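Local structure of pentatricopeptide repeat-containing protein 10, chloroplastic (Zea mays, 4M59) at residues W54-L59 against E74-A79; L58-G63 against V89-D94; E300-F305 against N321-M326; V335-L340 against V371-E376; T423-L428 against R449-K454. The protein binds two similar intergenic RNA sites in the chloroplast, near atpH and psaJ, and shields the mRNA there from decay by exonucleases. The protein carries 4 engineered substitutions. All coordinates share one frame; numbering follows the deposited sequence.

Contact 1: W54-L59 against E74-A79; sequences WALALL and EMVVRA
Val76 of helix 70-82 points at helix 52-65 and meets three residues there: Ala55, Leu56 and Leu59. Leu59 and Val76 reach toward each other, tip to tip. Leu59 CD1 lies 3.8 Å from Val76 CG2, and this pair is among the closest in the contact. Of the two valine branches, CG2 faces Ala55 and CG1 faces Leu56, while Leu59 touches both. CG1 stands anti to the backbone N of Val76 (chi1 168°), which leaves CG2 beside that N. CG2 also approaches the backbone, with Val76 CG2 3.7 Å from Ala55 O. The methyl of Ala55 is further back, its CB 4.4 Å from Val76 CG2. Leu59 CD1 bridges the two methyls and lies 4.1 Å from Val76 CG1. Leu56 CG is 4.4 Å from Val76 CG1. Every side-chain contact across the pair is apolar, and no hydrogen bond crosses it. The short alanine probably lets Val76 CG2 come this close to Ala55 O. Leu56 and Val76 are the residues whose CA atoms come nearest, at 6.7 Å. The two segments run nearly antiparallel, at 152°, as successive helices do in an alpha solenoid of pentatricopeptide repeats. Segment 74-79 lies in the predicted first repeat. Helix 39-47 covers a further side of the contact: Leu43 on it touches Val76, and Leu42 touches Leu58. Helix 23-29 packs behind helix 52-65 at Trp54, Ala57 and Leu58, while helix 106-117 meets helix 70-82 at Glu74 and Val77.

Contact 2: L58-G63 against V89-D94; sequences LLRWAG and VCALLD
The guanidinium of Arg60 has Leu92 CD2 over one face and the backbone carbonyl of Ala91 at its edge. The methyl stands 3.6 Å above the guanidinium plane, displaced toward the rim. At the edge, Arg60 NH2 lies 3.6 Å from Ala91 O, close to the plane of the group. The two helix segments run almost parallel, at 7°. They lie on the first and third of three successive helices of the alpha solenoid of pentatricopeptide repeats, with helix 70-82 between them in the chain. Their axes are 12.3 Å apart, so long side chains must span the distance. The arginine chain bends at chi2 and chi3, which brings its end to helix 86-95 although its CB does not point there. Arg60 NE forms a salt bridge with Glu95, the residue just past the segment. This bond probably limits how the guanidinium can turn. Were an alanine here, Glu95 would probably lose this ionic mate, and one side of Leu92 CD2 its flat cover. Leu59 CD1 lies 4.4 Å from Leu92 CD2, and both leucines also pack on Leu73 of helix 70-82. On the far side of helix 86-95, Cys90 and Leu93 lie on Leu116 of helix 106-117. The methyl of Ala91 takes a smaller part: its CB is 3.9 Å from Arg60 NH1.

Contact 3: E300-F305 against N321-M326; sequences EALALF and NLVLGM
Phe305 and Val323, both buried, form the densest part of this contact. Val323 CG2 sits over the centre of the phenyl ring in a CH-pi contact, 4.1 Å from the Phe305 ring centroid and only 9° off the ring normal. The ring is carried to this place by a CG anti to the backbone N (chi1 -165°). The two methyls of the valine have different partners. While CG2 covers the ring, Val323 CG1 meets Leu302 CD1 at 3.9 Å. Leu302 and Val323 cross obliquely, and their CA atoms are the nearest pair, 7.8 Å apart. One valine thus meets a leucine with one methyl and an aromatic face with the other.

The sparser, more open side holds Leu302 and Met326, both partly exposed. Met326, one turn further along helix 317-328, reaches across to helix 298-310. Its last torsion bends the methyl round, and Met326 CE touches Ala301 CB at 3.7 Å. The touch is close, but it is a single methyl-to-methyl one. The segments run nearly antiparallel at 155°, with axes 11.3 Å apart, and no hydrogen bond joins them.

Segment 300-305 lies in the predicted seventh repeat and segment 321-326 in the eighth, so the contact stitches one repeat to the next. Tyr320 adds an edge-to-face contact to the Phe305 ring, and Lys309 a cation-pi contact. Leu322 packs on Thr594 of the second subunit. Helix 282-295 backs Ala301 through Met289, and helix 333-346 covers Val323 and Leu324 with Met339.

Contact 4: V335-L340 against V371-E376; sequences VMLEML and VTRVLE. With PO4 (phosphate ion), chain E.
Leu337 carries the contact from helix 333-346 to Arg373 and Val374 of helix 367-380. The two segments lie in successive predicted pentatricopeptide repeats, the eighth and ninth, stacked in an alpha solenoid. Along the first segment, Val335 turns back to its own repeat and packs on Leu327 of helix 317-328. Met336 lies on Leu327 too, and it also touches Met358 of helix 352-359. Leu337 then points across. Its CG is anti to the carbonyl carbon (chi1 -71°), and the extended chain sends the two methyls to different partners. Leu337 CD1 lies 4.0 Å from Arg373 CG and 4.1 Å from Arg373 CB, so it rests on the aliphatic base of the arginine. On the other branch, Leu337 CD2 is 4.3 Å from Val374 CG2, a looser touch. Met339 faces back to Tyr320. Leu340 points toward the second helix and packs on Trp355, which also touches Val374.

The polar end of Arg373 leads away from the leucine, since its chain bends at chi2 and chi3. Asp369 pairs with its NH2 in a salt bridge. A second salt bridge joins Arg373 NH1 to Glu376 OE2 at 3.0 Å, though its hydrogen bond is weak. Beyond the arginine lies a phosphate ion, probably from the crystallisation liquor. Arg121 of the second subunit holds this ion by a hydrogen bond from NE. Phosphate O1 takes a weak hydrogen bond from Arg373 NH2, 3.0 Å long with an angle of 122° at the hydrogen.

Contact 5: T423-L428 against R449-K454; sequences TTYNAL and RTKGFK
Tyr425 sets its CG anti to the carbonyl carbon (chi1 -69°), and this sends the ring toward Lys451 and Phe453. Lys451 bends at chi2 and chi4, and its chain crosses the tyrosine at about a right angle. The lysine touches with its aliphatic part: Lys451 CD lies 3.9 Å from Tyr425 OH. Its terminal nitrogen is linked only weakly, through a water. The water is 2.6 Å from Tyr425 OH and lies in the plane of the ring, at its edge. Lys451 NZ gives the same water a weak hydrogen bond of 3.5 Å. Both segments belong to the predicted eleventh pentatricopeptide repeat, and the contact joins helix 422-435 to the loop that follows helix 438-449. The chain leaves that helix at Thr450 and makes a type I beta turn from Arg449 to Gly452. Gly452 has a positive phi (85°), with backbone angles at which a CB would jam against the preceding carbonyl O. Past the turn, Phe453 comes back toward the tyrosine. Tyr425 CE2 is 4.4 Å from Phe453 CD2, an oblique apolar touch. Met448 of helix 438-449 touches both Tyr425 and Phe453, and Tyr410 and Pro420 also touch Tyr425.

In the fold
Contacts 1 and 2 share Leu58 and Leu59 of helix 52-65 and lie about 8 Å apart between centres. They also touch: Leu56 CD2 is 3.8 Å from Leu92 CD2. Contacts 3 and 4 are neighbours too, since helices 317-328 and 333-346 follow each other in the chain. Contacts 1 and 3 are buried and apolar, each between antiparallel helices. Contacts 2 and 4 link helices two apart, skipping one, are only partly buried, and each uses an arginine with an acidic partner. Contact 5 stands alone, about 12 Å from contact 4 between nearest atoms. It too is only partly buried, with an exposed lysine. It joins a helix to a loop and includes a water.

Contact 1: W54-L59 against E74-A79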
# COMPACT_ATOMS: atom_id res chain seq x y z
N TRP A 54 1.51 9.61 36.15
CA TRP A 54 1.33 9.56 37.58
C TRP A 54 1.20 10.95 38.17
O TRP A 54 0.49 11.15 39.15
CB TRP A 54 2.50 8.81 38.23
CG TRP A 54 2.41 7.34 38.06
CD1 TRP A 54 1.71 6.48 38.84
CD2 TRP A 54 3.04 6.54 37.06
NE1 TRP A 54 1.86 5.20 38.39
CE2 TRP A 54 2.67 5.21 37.29
CE3 TRP A 54 3.87 6.82 35.98
CZ2 TRP A 54 3.11 4.17 36.49
CZ3 TRP A 54 4.31 5.79 35.19
CH2 TRP A 54 3.93 4.49 35.45
N ALA A 55 1.87 11.91 37.56
CA ALA A 55 1.78 13.29 38.01
C ALA A 55 0.42 13.85 37.69
O ALA A 55 -0.01 14.83 38.28
CB ALA A 55 2.85 14.10 37.36
N LEU A 56 -0.26 13.23 36.75
CA LEU A 56 -1.59 13.65 36.38
C LEU A 56 -2.59 13.11 37.37
O LEU A 56 -3.48 13.81 37.81
CB LEU A 56 -1.92 13.13 34.99
CG LEU A 56 -2.67 14.03 34.02
CD1 LEU A 56 -3.14 13.20 32.88
CD2 LEU A 56 -3.83 14.67 34.68
N ALA A 57 -2.43 11.85 37.72
CA ALA A 57 -3.36 11.20 38.60
C ALA A 57 -3.37 11.85 39.97
O ALA A 57 -4.40 11.90 40.63
CB ALA A 57 -3.01 9.75 38.73
N LEU A 58 -2.21 12.32 40.40
CA LEU A 58 -2.08 12.99 41.68
C LEU A 58 -2.77 14.35 41.62
O LEU A 58 -3.48 14.74 42.54
CB LEU A 58 -0.61 13.16 42.06
CG LEU A 58 -0.32 13.70 43.46
CD1 LEU A 58 -1.05 12.89 44.51
CD2 LEU A 58 1.18 13.70 43.72
N LEU A 59 -2.56 15.04 40.51
CA LEU A 59 -3.17 16.33 40.28
C LEU A 59 -4.66 16.21 40.44
O LEU A 59 -5.29 16.99 41.13
CB LEU A 59 -2.87 16.76 38.86
CG LEU A 59 -2.32 18.15 38.63
CD1 LEU A 59 -2.71 18.56 37.26
CD2 LEU A 59 -2.84 19.12 39.63
N GLU A 74 0.00 24.06 36.09
CA GLU A 74 0.90 24.61 35.11
C GLU A 74 2.11 23.71 34.93
O GLU A 74 2.69 23.68 33.86
CB GLU A 74 1.36 25.99 35.56
CG GLU A 74 0.26 27.03 35.56
CD GLU A 74 0.70 28.31 36.22
OE1 GLU A 74 1.88 28.43 36.55
OE2 GLU A 74 -0.15 29.20 36.40
N MET A 75 2.47 23.01 35.99
CA MET A 75 3.66 22.16 35.97
C MET A 75 3.43 20.86 35.23
O MET A 75 4.34 20.30 34.63
CB MET A 75 4.12 21.87 37.40
CG MET A 75 5.58 22.22 37.67
SD MET A 75 6.66 20.78 37.52
CE MET A 75 8.26 21.55 37.76
N VAL A 76 2.19 20.38 35.27
CA VAL A 76 1.85 19.13 34.63
C VAL A 76 1.62 19.37 33.15
O VAL A 76 1.98 18.56 32.32
CB VAL A 76 0.62 18.53 35.28
CG1 VAL A 76 0.08 17.42 34.46
CG2 VAL A 76 0.97 18.01 36.64
N VAL A 77 1.06 20.53 32.84
CA VAL A 77 0.78 20.91 31.48
C VAL A 77 2.03 21.09 30.63
O VAL A 77 2.03 20.75 29.46
CB VAL A 77 -0.06 22.18 31.45
CG1 VAL A 77 -0.17 22.72 30.07
CG2 VAL A 77 -1.43 21.91 32.00
N ARG A 78 3.08 21.64 31.22
CA ARG A 78 4.33 21.86 30.49
C ARG A 78 4.89 20.53 29.98
O ARG A 78 5.41 20.45 28.88
CB ARG A 78 5.36 22.57 31.36
CG ARG A 78 6.78 22.51 30.82
CD ARG A 78 7.40 23.90 30.77
NE ARG A 78 8.67 23.95 31.47
CZ ARG A 78 8.84 24.49 32.68
NH1 ARG A 78 7.80 25.02 33.32
NH2 ARG A 78 10.03 24.50 33.25
N ALA A 79 4.77 19.51 30.81
CA ALA A 79 5.23 18.18 30.49
C ALA A 79 4.37 17.55 29.42
O ALA A 79 4.88 17.07 28.42
CB ALA A 79 5.21 17.33 31.72

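Contact 2: L58-G63 against V89-D94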
# COMPACT_ATOMS: atom_id res chain seq x y z
N LEU A 58 -2.21 12.32 40.40
CA LEU A 58 -2.08 12.99 41.68
C LEU A 58 -2.77 14.35 41.62
O LEU A 58 -3.48 14.74 42.54
CB LEU A 58 -0.61 13.16 42.06
CG LEU A 58 -0.32 13.70 43.46
CD1 LEU A 58 -1.05 12.89 44.51
CD2 LEU A 58 1.18 13.70 43.72
N LEU A 59 -2.56 15.04 40.51
CA LEU A 59 -3.17 16.33 40.28
C LEU A 59 -4.66 16.21 40.44
O LEU A 59 -5.29 16.99 41.13
CB LEU A 59 -2.87 16.76 38.86
CG LEU A 59 -2.32 18.15 38.63
CD1 LEU A 59 -2.71 18.56 37.26
CD2 LEU A 59 -2.84 19.12 39.63
N ARG A 60 -5.22 15.22 39.76
CA ARG A 60 -6.66 14.98 39.81
C ARG A 60 -7.06 14.58 41.22
O ARG A 60 -8.15 14.93 41.68
CB ARG A 60 -7.05 13.88 38.82
CG ARG A 60 -6.38 14.00 37.46
CD ARG A 60 -7.31 13.53 36.35
NE ARG A 60 -8.21 14.58 35.91
CZ ARG A 60 -8.26 15.04 34.66
NH1 ARG A 60 -7.46 14.54 33.73
NH2 ARG A 60 -9.12 16.01 34.35
N TRP A 61 -6.18 13.86 41.90
CA TRP A 61 -6.45 13.47 43.27
C TRP A 61 -6.44 14.69 44.14
O TRP A 61 -7.44 15.04 44.74
CB TRP A 61 -5.41 12.51 43.80
CG TRP A 61 -5.69 12.08 45.20
CD1 TRP A 61 -6.58 11.14 45.59
CD2 TRP A 61 -5.09 12.60 46.39
NE1 TRP A 61 -6.58 11.03 46.96
CE2 TRP A 61 -5.67 11.92 47.47
CE3 TRP A 61 -4.13 13.56 46.65
CZ2 TRP A 61 -5.31 12.17 48.78
CZ3 TRP A 61 -3.78 13.81 47.94
CH2 TRP A 61 -4.36 13.12 48.99
N ALA A 62 -5.28 15.34 44.19
CA ALA A 62 -5.09 16.53 44.99
C ALA A 62 -6.16 17.55 44.68
O ALA A 62 -6.74 18.16 45.57
CB ALA A 62 -3.73 17.10 44.73
N GLY A 63 -6.43 17.72 43.40
CA GLY A 63 -7.47 18.63 42.98
C GLY A 63 -8.78 18.30 43.64
O GLY A 63 -9.50 19.18 44.08
N VAL A 89 -4.54 17.34 28.19
CA VAL A 89 -4.66 18.72 28.58
C VAL A 89 -6.06 19.25 28.31
O VAL A 89 -6.56 20.09 29.03
CB VAL A 89 -3.64 19.59 27.84
CG1 VAL A 89 -3.64 20.97 28.39
CG2 VAL A 89 -2.27 18.99 27.97
N CYS A 90 -6.69 18.73 27.27
CA CYS A 90 -8.06 19.12 26.98
C CYS A 90 -8.96 18.50 28.01
O CYS A 90 -10.11 18.86 28.13
CB CYS A 90 -8.47 18.67 25.59
SG CYS A 90 -7.61 19.45 24.26
N ALA A 91 -8.42 17.56 28.75
CA ALA A 91 -9.17 16.90 29.80
C ALA A 91 -9.21 17.78 31.02
O ALA A 91 -10.26 18.00 31.59
CB ALA A 91 -8.52 15.62 30.14
N LEU A 92 -8.04 18.27 31.40
CA LEU A 92 -7.88 19.17 32.53
C LEU A 92 -8.70 20.40 32.34
O LEU A 92 -9.21 20.97 33.29
CB LEU A 92 -6.43 19.58 32.63
CG LEU A 92 -5.50 18.41 32.88
CD1 LEU A 92 -4.08 18.85 32.77
CD2 LEU A 92 -5.77 17.88 34.24
N LEU A 93 -8.82 20.81 31.10
CA LEU A 93 -9.64 21.94 30.77
C LEU A 93 -11.09 21.60 31.04
O LEU A 93 -11.88 22.46 31.38
CB LEU A 93 -9.45 22.25 29.30
CG LEU A 93 -10.39 23.28 28.72
CD1 LEU A 93 -9.77 24.62 28.84
CD2 LEU A 93 -10.65 22.95 27.31
N ASP A 94 -11.44 20.34 30.81
CA ASP A 94 -12.84 19.94 30.85
C ASP A 94 -13.33 19.52 32.24
O ASP A 94 -14.50 19.70 32.56
CB ASP A 94 -13.10 18.82 29.83
CG ASP A 94 -13.01 19.31 28.40
OD1 ASP A 94 -13.38 20.47 28.15
OD2 ASP A 94 -12.58 18.53 27.53

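Contact 3: E300-F305 against N321-M326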
# COMPACT_ATOMS: atom_id res chain seq x y z
N GLU A 300 7.72 13.03 -16.04
CA GLU A 300 8.31 14.34 -15.84
C GLU A 300 9.71 14.22 -15.28
O GLU A 300 10.63 14.87 -15.75
CB GLU A 300 7.46 15.20 -14.90
CG GLU A 300 6.16 15.71 -15.48
CD GLU A 300 5.69 16.98 -14.81
OE1 GLU A 300 4.46 17.22 -14.74
OE2 GLU A 300 6.54 17.77 -14.36
N ALA A 301 9.86 13.39 -14.27
CA ALA A 301 11.15 13.27 -13.62
C ALA A 301 12.16 12.81 -14.62
O ALA A 301 13.31 13.22 -14.60
CB ALA A 301 11.05 12.29 -12.50
N LEU A 302 11.72 11.95 -15.53
CA LEU A 302 12.56 11.48 -16.61
C LEU A 302 13.03 12.67 -17.43
O LEU A 302 14.21 12.81 -17.72
CB LEU A 302 11.78 10.51 -17.51
CG LEU A 302 12.18 9.04 -17.47
CD1 LEU A 302 12.83 8.67 -16.15
CD2 LEU A 302 10.97 8.15 -17.75
N ALA A 303 12.08 13.53 -17.78
CA ALA A 303 12.38 14.72 -18.53
C ALA A 303 13.46 15.53 -17.85
O ALA A 303 14.38 15.99 -18.51
CB ALA A 303 11.15 15.54 -18.70
N LEU A 304 13.38 15.69 -16.54
CA LEU A 304 14.42 16.44 -15.85
C LEU A 304 15.70 15.70 -16.01
O LEU A 304 16.76 16.31 -16.14
CB LEU A 304 14.14 16.58 -14.35
CG LEU A 304 15.16 17.36 -13.50
CD1 LEU A 304 14.48 17.91 -12.29
CD2 LEU A 304 16.36 16.55 -13.05
N PHE A 305 15.61 14.39 -15.99
CA PHE A 305 16.81 13.61 -15.99
C PHE A 305 17.53 13.82 -17.30
O PHE A 305 18.75 13.83 -17.34
CB PHE A 305 16.52 12.14 -15.73
CG PHE A 305 17.72 11.36 -15.36
CD1 PHE A 305 18.65 11.89 -14.51
CD2 PHE A 305 17.94 10.12 -15.88
CE1 PHE A 305 19.75 11.20 -14.19
CE2 PHE A 305 19.05 9.43 -15.55
CZ PHE A 305 19.95 9.97 -14.70
N ASN A 321 20.25 4.46 -9.92
CA ASN A 321 19.44 3.49 -9.20
C ASN A 321 18.15 4.11 -8.74
O ASN A 321 17.11 3.47 -8.71
CB ASN A 321 20.15 2.97 -7.97
CG ASN A 321 21.47 2.37 -8.27
OD1 ASN A 321 22.34 2.30 -7.42
ND2 ASN A 321 21.63 1.92 -9.50
N LEU A 322 18.25 5.36 -8.35
CA LEU A 322 17.12 6.12 -7.89
C LEU A 322 16.09 6.15 -8.99
O LEU A 322 14.92 5.90 -8.77
CB LEU A 322 17.59 7.52 -7.54
CG LEU A 322 16.66 8.57 -6.98
CD1 LEU A 322 17.43 9.35 -5.98
CD2 LEU A 322 16.16 9.51 -8.05
N VAL A 323 16.55 6.44 -10.20
CA VAL A 323 15.67 6.56 -11.35
C VAL A 323 15.11 5.21 -11.75
O VAL A 323 13.95 5.08 -12.10
CB VAL A 323 16.41 7.15 -12.53
CG1 VAL A 323 15.48 7.36 -13.68
CG2 VAL A 323 17.05 8.44 -12.15
N LEU A 324 15.95 4.19 -11.67
CA LEU A 324 15.54 2.84 -12.01
C LEU A 324 14.46 2.36 -11.08
O LEU A 324 13.49 1.75 -11.51
CB LEU A 324 16.75 1.91 -11.96
CG LEU A 324 17.78 2.15 -13.04
CD1 LEU A 324 19.03 1.39 -12.78
CD2 LEU A 324 17.23 1.77 -14.37
N GLY A 325 14.61 2.66 -9.80
CA GLY A 325 13.65 2.24 -8.81
C GLY A 325 12.28 2.77 -9.13
O GLY A 325 11.30 2.06 -9.02
N MET A 326 12.24 4.05 -9.51
CA MET A 326 11.01 4.70 -9.91
C MET A 326 10.38 3.94 -11.06
O MET A 326 9.18 3.68 -11.07
CB MET A 326 11.28 6.13 -10.36
CG MET A 326 11.50 7.12 -9.23
SD MET A 326 11.74 8.79 -9.86
CE MET A 326 10.68 8.76 -11.30

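Contact 4: V335-L340 against V371-E376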
# COMPACT_ATOMS: atom_id res chain seq x y z
N VAL A 335 12.79 0.70 -21.10
CA VAL A 335 13.49 1.92 -20.72
C VAL A 335 14.48 1.67 -19.60
O VAL A 335 15.55 2.26 -19.56
CB VAL A 335 12.48 3.02 -20.32
CG1 VAL A 335 13.08 3.96 -19.33
CG2 VAL A 335 12.02 3.77 -21.53
N MET A 336 14.13 0.78 -18.69
CA MET A 336 15.05 0.37 -17.65
C MET A 336 16.30 -0.20 -18.28
O MET A 336 17.41 0.08 -17.85
CB MET A 336 14.39 -0.63 -16.73
CG MET A 336 13.29 -0.06 -15.87
SD MET A 336 12.40 -1.24 -14.90
CE MET A 336 13.53 -1.47 -13.56
N LEU A 337 16.13 -1.00 -19.31
CA LEU A 337 17.26 -1.62 -19.98
C LEU A 337 18.09 -0.63 -20.77
O LEU A 337 19.30 -0.70 -20.75
CB LEU A 337 16.77 -2.73 -20.90
CG LEU A 337 16.26 -3.96 -20.20
CD1 LEU A 337 15.78 -4.94 -21.21
CD2 LEU A 337 17.37 -4.55 -19.41
N GLU A 338 17.42 0.27 -21.47
CA GLU A 338 18.09 1.36 -22.16
C GLU A 338 18.97 2.06 -21.16
O GLU A 338 20.12 2.35 -21.42
CB GLU A 338 17.08 2.37 -22.69
CG GLU A 338 16.17 1.89 -23.80
CD GLU A 338 15.12 2.91 -24.20
OE1 GLU A 338 15.01 3.97 -23.55
OE2 GLU A 338 14.38 2.66 -25.17
N MET A 339 18.40 2.31 -19.99
CA MET A 339 19.07 3.11 -18.99
C MET A 339 20.26 2.40 -18.41
O MET A 339 21.25 3.02 -18.07
CB MET A 339 18.08 3.49 -17.90
CG MET A 339 18.61 4.52 -16.96
SD MET A 339 17.31 5.60 -16.40
CE MET A 339 16.89 6.39 -17.94
N LEU A 340 20.17 1.07 -18.32
CA LEU A 340 21.27 0.26 -17.82
C LEU A 340 22.44 0.30 -18.79
O LEU A 340 23.60 0.25 -18.38
CB LEU A 340 20.82 -1.18 -17.60
CG LEU A 340 21.90 -2.18 -17.17
CD1 LEU A 340 22.61 -1.70 -15.92
CD2 LEU A 340 21.31 -3.56 -16.96
N VAL A 371 14.15 -10.23 -17.08
CA VAL A 371 15.05 -10.80 -16.10
C VAL A 371 16.19 -11.54 -16.75
O VAL A 371 17.31 -11.50 -16.29
CB VAL A 371 14.30 -11.76 -15.19
CG1 VAL A 371 15.21 -12.29 -14.13
CG2 VAL A 371 13.14 -11.06 -14.57
N THR A 372 15.90 -12.21 -17.85
CA THR A 372 16.93 -12.89 -18.58
C THR A 372 17.86 -11.87 -19.16
O THR A 372 19.06 -12.08 -19.22
CB THR A 372 16.33 -13.73 -19.69
OG1 THR A 372 15.36 -14.62 -19.14
CG2 THR A 372 17.39 -14.55 -20.34
N ARG A 373 17.31 -10.75 -19.59
CA ARG A 373 18.12 -9.72 -20.22
C ARG A 373 18.97 -8.98 -19.21
O ARG A 373 19.98 -8.41 -19.56
CB ARG A 373 17.23 -8.74 -20.98
CG ARG A 373 17.85 -8.23 -22.24
CD ARG A 373 18.26 -9.37 -23.14
NE ARG A 373 17.14 -10.04 -23.80
CZ ARG A 373 17.11 -11.34 -24.08
NH1 ARG A 373 18.12 -12.12 -23.74
NH2 ARG A 373 16.06 -11.85 -24.68
N VAL A 374 18.55 -9.00 -17.96
CA VAL A 374 19.29 -8.40 -16.87
C VAL A 374 20.38 -9.33 -16.42
O VAL A 374 21.52 -8.94 -16.25
CB VAL A 374 18.39 -8.14 -15.68
CG1 VAL A 374 19.20 -7.73 -14.50
CG2 VAL A 374 17.38 -7.09 -15.99
N LEU A 375 20.00 -10.57 -16.23
CA LEU A 375 20.92 -11.61 -15.83
C LEU A 375 22.02 -11.79 -16.86
O LEU A 375 23.14 -12.12 -16.53
CB LEU A 375 20.13 -12.89 -15.66
CG LEU A 375 20.82 -14.20 -15.36
CD1 LEU A 375 21.75 -14.05 -14.22
CD2 LEU A 375 19.74 -15.17 -15.01
N GLU A 376 21.67 -11.55 -18.11
CA GLU A 376 22.62 -11.60 -19.20
C GLU A 376 23.68 -10.53 -19.02
O GLU A 376 24.80 -10.68 -19.45
CB GLU A 376 21.88 -11.36 -20.51
CG GLU A 376 22.58 -11.86 -21.74
CD GLU A 376 21.95 -11.32 -23.00
OE1 GLU A 376 22.29 -10.18 -23.38
OE2 GLU A 376 21.11 -12.02 -23.59
P PO4 E . 14.02 -14.70 -27.41
O1 PO4 E . 14.95 -13.68 -26.81
O2 PO4 E . 12.61 -14.15 -27.44
O3 PO4 E . 14.46 -15.03 -28.82
O4 PO4 E . 14.04 -15.96 -26.58

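Contact 5: T423-L428 against R449-K454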
# COMPACT_ATOMS: atom_id res chain seq x y z
N THR A 423 13.98 -18.94 2.22
CA THR A 423 13.52 -18.05 1.18
C THR A 423 13.70 -18.71 -0.18
O THR A 423 12.84 -18.64 -1.05
CB THR A 423 14.27 -16.71 1.22
OG1 THR A 423 14.16 -16.06 -0.04
CG2 THR A 423 15.72 -16.93 1.55
N THR A 424 14.83 -19.39 -0.33
CA THR A 424 15.17 -20.12 -1.52
C THR A 424 14.16 -21.21 -1.83
O THR A 424 13.89 -21.49 -2.99
CB THR A 424 16.53 -20.77 -1.36
OG1 THR A 424 17.46 -19.80 -0.91
CG2 THR A 424 16.99 -21.34 -2.66
N TYR A 425 13.56 -21.78 -0.79
CA TYR A 425 12.60 -22.83 -1.01
C TYR A 425 11.24 -22.25 -1.12
O TYR A 425 10.35 -22.86 -1.65
CB TYR A 425 12.63 -23.82 0.12
CG TYR A 425 13.86 -24.63 0.16
CD1 TYR A 425 14.05 -25.67 -0.68
CD2 TYR A 425 14.83 -24.35 1.03
CE1 TYR A 425 15.18 -26.38 -0.65
CE2 TYR A 425 15.95 -25.05 1.07
CZ TYR A 425 16.12 -26.06 0.23
OH TYR A 425 17.27 -26.77 0.29
N ASN A 426 11.12 -21.04 -0.64
CA ASN A 426 9.86 -20.39 -0.68
C ASN A 426 9.57 -19.80 -2.04
O ASN A 426 8.45 -19.82 -2.51
CB ASN A 426 9.86 -19.30 0.36
CG ASN A 426 9.15 -19.69 1.60
OD1 ASN A 426 8.38 -20.64 1.63
ND2 ASN A 426 9.37 -18.93 2.65
N ALA A 427 10.61 -19.26 -2.65
CA ALA A 427 10.50 -18.73 -3.98
C ALA A 427 9.98 -19.83 -4.87
O ALA A 427 8.98 -19.68 -5.56
CB ALA A 427 11.85 -18.28 -4.46
N LEU A 428 10.65 -20.97 -4.81
CA LEU A 428 10.28 -22.11 -5.60
C LEU A 428 8.85 -22.54 -5.38
O LEU A 428 8.15 -22.85 -6.32
CB LEU A 428 11.22 -23.26 -5.29
CG LEU A 428 12.69 -23.03 -5.60
CD1 LEU A 428 13.48 -24.24 -5.21
CD2 LEU A 428 12.85 -22.78 -7.05
N ARG A 449 12.89 -29.82 5.02
CA ARG A 449 12.98 -30.50 6.31
C ARG A 449 14.27 -31.29 6.49
O ARG A 449 14.82 -31.34 7.60
CB ARG A 449 11.77 -31.41 6.52
CG ARG A 449 10.52 -30.69 7.00
CD ARG A 449 9.41 -31.67 7.31
NE ARG A 449 8.10 -31.17 6.89
CZ ARG A 449 7.41 -30.25 7.55
NH1 ARG A 449 7.90 -29.72 8.66
NH2 ARG A 449 6.23 -29.86 7.09
N THR A 450 14.76 -31.92 5.43
CA THR A 450 15.92 -32.77 5.55
C THR A 450 17.19 -31.97 5.51
O THR A 450 18.28 -32.52 5.49
CB THR A 450 15.98 -33.82 4.45
OG1 THR A 450 16.07 -33.18 3.18
CG2 THR A 450 14.74 -34.68 4.48
N LYS A 451 17.05 -30.65 5.52
CA LYS A 451 18.20 -29.75 5.50
C LYS A 451 18.31 -28.95 6.79
O LYS A 451 19.16 -28.07 6.92
CB LYS A 451 18.13 -28.81 4.30
CG LYS A 451 19.19 -29.07 3.24
CD LYS A 451 18.67 -29.96 2.13
CE LYS A 451 19.77 -30.36 1.17
NZ LYS A 451 20.83 -29.32 1.07
N GLY A 452 17.43 -29.24 7.75
CA GLY A 452 17.44 -28.54 9.01
C GLY A 452 16.64 -27.27 8.92
O GLY A 452 16.96 -26.27 9.55
N PHE A 453 15.60 -27.31 8.12
CA PHE A 453 14.79 -26.13 7.94
C PHE A 453 13.35 -26.39 8.34
O PHE A 453 12.83 -27.48 8.15
CB PHE A 453 14.87 -25.65 6.50
CG PHE A 453 16.23 -25.18 6.09
CD1 PHE A 453 16.72 -23.97 6.54
CD2 PHE A 453 17.00 -25.93 5.24
CE1 PHE A 453 17.97 -23.54 6.16
CE2 PHE A 453 18.25 -25.50 4.86
CZ PHE A 453 18.74 -24.31 5.32
N LYS A 454 12.73 -25.36 8.89
CA LYS A 454 11.34 -25.43 9.29
C LYS A 454 10.54 -24.45 8.47
O LYS A 454 10.86 -23.27 8.42
CB LYS A 454 11.18 -25.10 10.78
O HOH W 1 19.46 -26.16 1.53